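Bifunctional pinoresinol-lariciresinol reductase 1 (PDB 1QYD) catalyses the NADPH-dependent, enantioselective reduction of pinoresinol to lariciresinol and then of lariciresinol to secoisolariciresinol in lignan biosynthesis. Local coordinates at residues Ala62-Asp66 with Glu95-Leu99. Numbering follows the deposited sequence.
Sequences ASLDD and EQLKL
Leu64 reaches across from the loop between strand 58-60 and helix 67-74 to overlap Glu95, Lys98 and Leu99 of segment 95-99, which runs into helix 96-105. With chi1 m and chi2 t, its CD2 lies 4.2 Å from Leu99 CB, an apolar touch, while its CD1 sits 3.7 Å from Glu95 OE1. The loop has no regular structure, Leu64 and Asp65 both adopting helix-like backbone angles; Asp66 then N-caps helix 67-74. CA atoms are closest at Leu64 and Lys98, 6.7 Å apart, and no hydrogen bond crosses. Lys98, chi1 m and then extended to a p chi4, runs past Leu64, its CD 3.6 Å from Leu64 O. Its NZ makes a salt bridge with Glu95 OE2 at 3.1 Å and a long one with Asp65 OD2 at 3.9 Å. The contact joins two crossover connections of the Rossmann-type NADP-binding domain at the dimer interface, where Glu95 packs on Tyr263 of the second subunit. Leu64 itself lies about 6 Å, side chain to side chain, from Arg36, an inferred NADP(+)-binding residue. With Asp65 OD2 and Glu95 OE1 4.1 Å apart, the Lys98 ammonium can partly offset their repulsion; Lys266 of the second subunit adds a weak, long ion pair to each.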
loop_
_atom_site.group_PDB
_atom_site.type_symbol
_atom_site.label_atom_id
_atom_site.label_comp_id
_atom_site.label_asym_id
_atom_site.label_seq_id
_atom_site.Cartn_x
_atom_site.Cartn_y
_atom_site.Cartn_z
ATOM N N ALA A 62 -23.200 -1.750 -9.191
ATOM C CA ALA A 62 -21.876 -1.530 -9.754
ATOM C C ALA A 62 -20.603 -1.791 -8.961
ATOM O O ALA A 62 -20.604 -1.726 -7.740
ATOM C CB ALA A 62 -21.808 -0.092 -10.233
ATOM N N SER A 63 -19.515 -2.127 -9.657
ATOM C CA SER A 63 -18.186 -2.204 -9.068
ATOM C C SER A 63 -17.380 -1.033 -9.659
ATOM O O SER A 63 -17.827 -0.341 -10.589
ATOM C CB SER A 63 -17.541 -3.540 -9.425
ATOM O OG SER A 63 -16.186 -3.720 -9.024
ATOM N N LEU A 64 -16.180 -0.754 -9.126
ATOM C CA LEU A 64 -15.367 0.345 -9.627
ATOM C C LEU A 64 -14.528 0.032 -10.846
ATOM O O LEU A 64 -14.074 0.933 -11.566
ATOM C CB LEU A 64 -14.461 0.810 -8.540
ATOM C CG LEU A 64 -15.152 1.626 -7.508
ATOM C CD1 LEU A 64 -14.441 1.417 -6.191
ATOM C CD2 LEU A 64 -15.206 3.059 -7.962
ATOM N N ASP A 65 -14.331 -1.284 -11.015
ATOM C CA ASP A 65 -13.567 -1.836 -12.119
ATOM C C ASP A 65 -14.291 -1.829 -13.445
ATOM O O ASP A 65 -13.652 -1.793 -14.500
ATOM C CB ASP A 65 -13.160 -3.258 -11.778
ATOM C CG ASP A 65 -11.896 -3.345 -10.942
ATOM O OD1 ASP A 65 -11.049 -4.179 -11.279
ATOM O OD2 ASP A 65 -11.775 -2.589 -9.970
ATOM N N ASP A 66 -15.629 -1.875 -13.386
ATOM C CA ASP A 66 -16.428 -1.799 -14.588
ATOM C C ASP A 66 -16.584 -0.340 -15.006
ATOM O O ASP A 66 -17.558 0.344 -14.673
ATOM C CB ASP A 66 -17.785 -2.414 -14.331
ATOM C CG ASP A 66 -18.286 -3.014 -15.629
ATOM O OD1 ASP A 66 -19.184 -2.442 -16.263
ATOM O OD2 ASP A 66 -17.739 -4.061 -15.998
ATOM N N GLU A 95 -8.459 3.638 -5.275
ATOM C CA GLU A 95 -9.495 3.064 -6.141
ATOM C C GLU A 95 -10.260 4.185 -6.796
ATOM O O GLU A 95 -10.815 4.059 -7.874
ATOM C CB GLU A 95 -10.491 2.238 -5.342
ATOM C CG GLU A 95 -9.980 0.859 -4.948
ATOM C CD GLU A 95 -10.147 -0.262 -5.984
ATOM O OE1 GLU A 95 -11.258 -0.452 -6.496
ATOM O OE2 GLU A 95 -9.168 -0.971 -6.241
ATOM N N GLN A 96 -10.323 5.295 -6.076
ATOM C CA GLN A 96 -10.910 6.548 -6.502
ATOM C C GLN A 96 -10.289 7.105 -7.776
ATOM O O GLN A 96 -10.868 8.034 -8.333
ATOM C CB GLN A 96 -10.728 7.571 -5.440
ATOM C CG GLN A 96 -11.339 7.163 -4.149
ATOM C CD GLN A 96 -11.163 8.288 -3.164
ATOM O OE1 GLN A 96 -10.166 8.379 -2.472
ATOM N NE2 GLN A 96 -12.114 9.194 -3.094
ATOM N N LEU A 97 -9.100 6.627 -8.209
ATOM C CA LEU A 97 -8.434 7.053 -9.443
ATOM C C LEU A 97 -9.230 6.617 -10.666
ATOM O O LEU A 97 -9.509 7.428 -11.550
ATOM C CB LEU A 97 -7.010 6.486 -9.434
ATOM C CG LEU A 97 -6.062 7.255 -8.453
ATOM C CD1 LEU A 97 -4.786 6.505 -8.210
ATOM C CD2 LEU A 97 -5.650 8.586 -9.050
ATOM N N LYS A 98 -9.689 5.353 -10.624
ATOM C CA LYS A 98 -10.662 4.739 -11.518
ATOM C C LYS A 98 -11.910 5.600 -11.567
ATOM O O LYS A 98 -12.372 5.925 -12.650
ATOM C CB LYS A 98 -11.118 3.373 -11.024
ATOM C CG LYS A 98 -10.045 2.371 -10.623
ATOM C CD LYS A 98 -10.712 1.031 -10.418
ATOM C CE LYS A 98 -9.667 -0.073 -10.422
ATOM N NZ LYS A 98 -8.877 -0.081 -9.204
ATOM N N LEU A 99 -12.480 5.974 -10.425
ATOM C CA LEU A 99 -13.589 6.927 -10.400
ATOM C C LEU A 99 -13.272 8.324 -10.971
ATOM O O LEU A 99 -14.182 9.000 -11.437
ATOM C CB LEU A 99 -14.044 6.966 -8.939
ATOM C CG LEU A 99 -15.214 7.734 -8.338
ATOM C CD1 LEU A 99 -16.511 7.598 -9.098
ATOM C CD2 LEU A 99 -15.396 7.157 -6.957
#